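Bifunctional endo-1,4-beta-xylanase A (Neocallimastix patriciarum, PDB 2VG9) hydrolyses internal beta-1,4-xylosidic linkages of xylan as the glycoside hydrolase family 11 catalytic domain of a multifunctional enzyme, here in a loop-swap mutant. Local coordinates at residues Leu54-Thr68 against Ile188-Gly200. Sequence-based numbering, arbitrary orientation.
Sequences LARRGLDFGSQKKAT and IGNLYEVALNAEG
F61 and L191 meet just beyond the antiparallel pairing of strands 54-60 and 193-200 in the family 11 beta jelly roll. CD2 of L191 sits as a knob over the centre of the F61 ring, 3.6 Å from its centroid and 13° off the normal, a CH-pi contact. Obliquely to that ring, V194 CG2 comes within 3.6 Å of CE2, and Y70 meets it edge-to-face. The CB of A67 fills the notch between I188 CG2 and L191 CB, while helix 174-182 covers A67 and L191 through F178. Along the strands, paired backbone hydrogen bonds join A55 to A198, R57 to L196 and L59 to V194. G58 lets the backbones close to 3.7 Å between its CA and that of A195; a CB there would collide with A195 CA and V194 O.

On the face carrying R56, N197 and E199, the arginine runs beside N197; with CG between backbone N and carbonyl carbon (chi1 55°) and the chain bent at chi3, NE is brought alongside N197 OD1. L54 CD1 covers one guanidinium face, and NH1 forms a salt bridge with E22. A leucine in place of R56 would probably leave E22 without its mate and N197 OD1 without the NE donor. N197 ND2 donates a hydrogen bond to E199 OE2 at 2.6 Å, whereas R56 NE reaches N197 OD1 at 3.1 Å from above the carbonyl plane, 62° out of it.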
loop_
_atom_site.group_PDB
_atom_site.type_symbol
_atom_site.label_atom_id
_atom_site.label_comp_id
_atom_site.label_asym_id
_atom_site.label_seq_id
_atom_site.Cartn_x
_atom_site.Cartn_y
_atom_site.Cartn_z
ATOM N N LEU A 54 7.279 1.913 -7.248
ATOM C CA LEU A 54 6.243 2.222 -6.261
ATOM C C LEU A 54 6.176 3.723 -6.016
ATOM O O LEU A 54 7.204 4.409 -6.086
ATOM C CB LEU A 54 6.496 1.456 -4.952
ATOM C CG LEU A 54 7.714 1.804 -4.098
ATOM C CD1 LEU A 54 7.439 2.947 -3.073
ATOM C CD2 LEU A 54 8.241 0.526 -3.376
ATOM N N ALA A 55 4.963 4.221 -5.748
ATOM C CA ALA A 55 4.741 5.610 -5.268
ATOM C C ALA A 55 3.617 5.623 -4.236
ATOM O O ALA A 55 2.504 5.115 -4.479
ATOM C CB ALA A 55 4.422 6.582 -6.429
ATOM N N ARG A 56 3.889 6.215 -3.092
ATOM C CA ARG A 56 2.933 6.160 -1.993
ATOM C C ARG A 56 3.050 7.359 -1.080
ATOM O O ARG A 56 4.138 7.923 -0.895
ATOM C CB ARG A 56 3.136 4.891 -1.187
ATOM C CG ARG A 56 4.519 4.715 -0.679
ATOM C CD ARG A 56 4.639 3.525 0.292
ATOM N NE ARG A 56 4.653 2.246 -0.410
ATOM C CZ ARG A 56 5.609 1.329 -0.333
ATOM N NH1 ARG A 56 6.687 1.506 0.426
ATOM N NH2 ARG A 56 5.472 0.223 -1.030
ATOM N N ARG A 57 1.918 7.727 -0.509
ATOM C CA ARG A 57 1.815 8.812 0.471
ATOM C C ARG A 57 0.890 8.389 1.592
ATOM O O ARG A 57 -0.148 7.744 1.344
ATOM C CB ARG A 57 1.248 10.070 -0.191
ATOM C CG ARG A 57 2.261 10.738 -1.161
ATOM C CD ARG A 57 1.987 12.199 -1.259
ATOM N NE ARG A 57 2.498 12.900 -0.084
ATOM C CZ ARG A 57 2.394 14.212 0.109
ATOM N NH1 ARG A 57 1.774 14.977 -0.795
ATOM N NH2 ARG A 57 2.910 14.761 1.207
ATOM N N GLY A 58 1.225 8.754 2.829
ATOM C CA GLY A 58 0.385 8.307 3.955
ATOM C C GLY A 58 0.665 8.980 5.276
ATOM O O GLY A 58 1.441 9.926 5.356
ATOM N N LEU A 59 0.038 8.443 6.322
ATOM C CA LEU A 59 0.086 9.019 7.646
ATOM C C LEU A 59 0.910 8.057 8.483
ATOM O O LEU A 59 0.556 6.875 8.568
ATOM C CB LEU A 59 -1.345 9.185 8.226
ATOM C CG LEU A 59 -1.418 9.924 9.570
ATOM C CD1 LEU A 59 -0.785 11.315 9.445
ATOM C CD2 LEU A 59 -2.880 10.051 10.043
ATOM N N ASP A 60 2.020 8.545 9.058
ATOM C CA ASP A 60 2.846 7.711 9.977
ATOM C C ASP A 60 2.184 7.690 11.326
ATOM O O ASP A 60 1.691 8.729 11.803
ATOM C CB ASP A 60 4.299 8.223 10.114
ATOM C CG ASP A 60 5.083 7.551 11.325
ATOM O OD1 ASP A 60 5.477 6.342 11.293
ATOM O OD2 ASP A 60 5.344 8.273 12.320
ATOM N N PHE A 61 2.138 6.506 11.937
ATOM C CA PHE A 61 1.552 6.367 13.281
ATOM C C PHE A 61 2.615 6.173 14.391
ATOM O O PHE A 61 2.284 6.085 15.579
ATOM C CB PHE A 61 0.510 5.252 13.297
ATOM C CG PHE A 61 -0.820 5.636 12.673
ATOM C CD1 PHE A 61 -1.959 5.813 13.473
ATOM C CD2 PHE A 61 -0.949 5.796 11.270
ATOM C CE1 PHE A 61 -3.231 6.133 12.900
ATOM C CE2 PHE A 61 -2.188 6.148 10.690
ATOM C CZ PHE A 61 -3.343 6.306 11.506
ATOM N N GLY A 62 3.882 6.079 13.995
ATOM C CA GLY A 62 4.983 6.003 14.958
ATOM C C GLY A 62 5.214 4.640 15.606
ATOM O O GLY A 62 6.054 4.534 16.513
ATOM N N SER A 63 4.485 3.605 15.156
ATOM C CA SER A 63 4.591 2.254 15.733
ATOM C C SER A 63 4.396 2.267 17.270
ATOM O O SER A 63 5.180 1.668 18.032
ATOM C CB SER A 63 5.933 1.621 15.377
ATOM O OG SER A 63 6.132 1.515 13.970
ATOM N N GLN A 64 3.340 2.940 17.710
ATOM C CA GLN A 64 3.189 3.295 19.110
ATOM C C GLN A 64 2.281 2.300 19.793
ATOM O O GLN A 64 2.456 1.972 20.966
ATOM C CB GLN A 64 2.615 4.730 19.244
ATOM C CG GLN A 64 3.654 5.805 18.968
ATOM C CD GLN A 64 3.103 7.241 18.955
ATOM O OE1 GLN A 64 3.876 8.204 18.798
ATOM N NE2 GLN A 64 1.778 7.399 19.142
ATOM N N LYS A 65 1.289 1.828 19.056
ATOM C CA LYS A 65 0.331 0.953 19.653
ATOM C C LYS A 65 -0.278 -0.002 18.658
ATOM O O LYS A 65 -0.206 0.220 17.419
ATOM C CB LYS A 65 -0.729 1.732 20.443
ATOM C CG LYS A 65 -1.764 2.516 19.665
ATOM C CD LYS A 65 -2.797 3.059 20.648
ATOM C CE LYS A 65 -3.758 4.033 20.006
ATOM N NZ LYS A 65 -4.795 4.606 20.938
ATOM N N LYS A 66 -0.842 -1.072 19.224
ATOM C CA LYS A 66 -1.434 -2.165 18.458
ATOM C C LYS A 66 -2.407 -1.537 17.461
ATOM O O LYS A 66 -3.220 -0.699 17.830
ATOM C CB LYS A 66 -2.146 -3.124 19.393
ATOM C CG LYS A 66 -2.567 -4.465 18.783
ATOM C CD LYS A 66 -3.294 -5.281 19.849
ATOM C CE LYS A 66 -3.268 -6.729 19.519
ATOM N NZ LYS A 66 -4.423 -7.452 20.120
ATOM N N ALA A 67 -2.315 -1.959 16.203
ATOM C CA ALA A 67 -3.119 -1.363 15.131
ATOM C C ALA A 67 -4.602 -1.379 15.440
ATOM O O ALA A 67 -5.342 -0.458 15.044
ATOM C CB ALA A 67 -2.815 -2.038 13.785
ATOM N N THR A 68 -5.056 -2.405 16.172
ATOM C CA THR A 68 -6.485 -2.509 16.462
ATOM C C THR A 68 -6.920 -1.710 17.709
ATOM O O THR A 68 -8.132 -1.629 17.977
ATOM C CB THR A 68 -6.927 -3.980 16.645
ATOM O OG1 THR A 68 -5.970 -4.648 17.478
ATOM C CG2 THR A 68 -7.010 -4.704 15.285
ATOM N N ILE A 188 -1.295 -9.119 15.408
ATOM C CA ILE A 188 -1.366 -7.692 15.054
ATOM C C ILE A 188 -0.409 -6.862 15.902
ATOM O O ILE A 188 -0.630 -6.710 17.106
ATOM C CB ILE A 188 -2.803 -7.107 15.279
ATOM C CG1 ILE A 188 -3.895 -7.978 14.609
ATOM C CG2 ILE A 188 -2.862 -5.598 14.872
ATOM C CD1 ILE A 188 -3.933 -7.910 13.049
ATOM N N GLY A 189 0.650 -6.358 15.267
ATOM C CA GLY A 189 1.659 -5.529 15.934
ATOM C C GLY A 189 1.296 -4.052 15.955
ATOM O O GLY A 189 0.133 -3.692 15.809
ATOM N N ASN A 190 2.292 -3.198 16.142
ATOM C CA ASN A 190 2.036 -1.753 16.322
ATOM C C ASN A 190 1.913 -1.066 14.955
ATOM O O ASN A 190 2.670 -1.368 14.041
ATOM C CB ASN A 190 3.162 -1.101 17.118
ATOM C CG ASN A 190 3.228 -1.572 18.575
ATOM O OD1 ASN A 190 2.207 -1.857 19.206
ATOM N ND2 ASN A 190 4.447 -1.619 19.120
ATOM N N LEU A 191 0.980 -0.134 14.822
ATOM C CA LEU A 191 0.746 0.473 13.513
ATOM C C LEU A 191 1.887 1.414 13.065
ATOM O O LEU A 191 2.136 2.441 13.681
ATOM C CB LEU A 191 -0.613 1.171 13.488
ATOM C CG LEU A 191 -1.058 1.750 12.136
ATOM C CD1 LEU A 191 -1.128 0.638 10.997
ATOM C CD2 LEU A 191 -2.412 2.419 12.385
ATOM N N TYR A 192 2.568 1.053 11.986
ATOM C CA TYR A 192 3.628 1.855 11.425
ATOM C C TYR A 192 3.105 3.061 10.629
ATOM O O TYR A 192 3.543 4.175 10.852
ATOM C CB TYR A 192 4.512 0.950 10.552
ATOM C CG TYR A 192 5.656 1.633 9.827
ATOM C CD1 TYR A 192 6.742 2.141 10.545
ATOM C CD2 TYR A 192 5.675 1.744 8.431
ATOM C CE1 TYR A 192 7.816 2.760 9.913
ATOM C CE2 TYR A 192 6.769 2.368 7.767
ATOM C CZ TYR A 192 7.836 2.870 8.531
ATOM O OH TYR A 192 8.937 3.500 7.965
ATOM N N GLU A 193 2.204 2.821 9.670
ATOM C CA GLU A 193 1.654 3.866 8.783
ATOM C C GLU A 193 0.409 3.339 8.082
ATOM O O GLU A 193 0.140 2.128 8.087
ATOM C CB GLU A 193 2.653 4.215 7.681
ATOM C CG GLU A 193 2.757 3.061 6.649
ATOM C CD GLU A 193 3.843 3.268 5.612
ATOM O OE1 GLU A 193 4.086 4.424 5.210
ATOM O OE2 GLU A 193 4.459 2.267 5.208
ATOM N N VAL A 194 -0.340 4.262 7.476
ATOM C CA VAL A 194 -1.480 3.941 6.632
ATOM C C VAL A 194 -1.302 4.831 5.416
ATOM O O VAL A 194 -1.326 6.079 5.506
ATOM C CB VAL A 194 -2.860 4.204 7.313
ATOM C CG1 VAL A 194 -4.023 3.940 6.335
ATOM C CG2 VAL A 194 -3.049 3.325 8.587
ATOM N N ALA A 195 -1.096 4.184 4.274
ATOM C CA ALA A 195 -0.744 4.903 3.075
ATOM C C ALA A 195 -1.596 4.456 1.926
ATOM O O ALA A 195 -2.125 3.354 1.950
ATOM C CB ALA A 195 0.772 4.687 2.741
ATOM N N LEU A 196 -1.734 5.321 0.923
ATOM C CA LEU A 196 -2.239 4.910 -0.382
ATOM C C LEU A 196 -1.069 4.737 -1.364
ATOM O O LEU A 196 -0.225 5.613 -1.493
ATOM C CB LEU A 196 -3.264 5.894 -0.909
ATOM C CG LEU A 196 -3.982 5.337 -2.131
ATOM C CD1 LEU A 196 -5.030 4.288 -1.677
ATOM C CD2 LEU A 196 -4.580 6.529 -2.933
ATOM N N ASN A 197 -1.054 3.606 -2.060
ATOM C CA ASN A 197 0.130 3.114 -2.758
ATOM C C ASN A 197 -0.208 2.694 -4.194
ATOM O O ASN A 197 -1.161 1.975 -4.406
ATOM C CB ASN A 197 0.671 1.906 -1.948
ATOM C CG ASN A 197 1.813 1.156 -2.651
ATOM O OD1 ASN A 197 2.848 1.715 -2.927
ATOM N ND2 ASN A 197 1.626 -0.143 -2.879
ATOM N N ALA A 198 0.553 3.187 -5.159
ATOM C CA ALA A 198 0.492 2.759 -6.551
ATOM C C ALA A 198 1.770 1.992 -6.799
ATOM O O ALA A 198 2.860 2.556 -6.635
ATOM C CB ALA A 198 0.404 3.990 -7.502
ATOM N N GLU A 199 1.679 0.705 -7.135
ATOM C CA GLU A 199 2.897 -0.025 -7.526
ATOM C C GLU A 199 2.729 -0.780 -8.846
ATOM O O GLU A 199 1.598 -1.145 -9.221
ATOM C CB GLU A 199 3.432 -0.933 -6.404
ATOM C CG GLU A 199 2.429 -1.955 -5.850
ATOM C CD GLU A 199 2.938 -2.672 -4.583
ATOM O OE1 GLU A 199 3.109 -3.909 -4.610
ATOM O OE2 GLU A 199 3.220 -2.009 -3.572
ATOM N N GLY A 200 3.858 -1.025 -9.521
ATOM C CA GLY A 200 3.881 -1.659 -10.820
ATOM C C GLY A 200 5.069 -2.595 -10.975
ATOM O O GLY A 200 6.201 -2.242 -10.604
HETATM O O HOH W 1 6.626 2.311 3.596
HETATM O O HOH W 2 1.174 3.003 16.315
#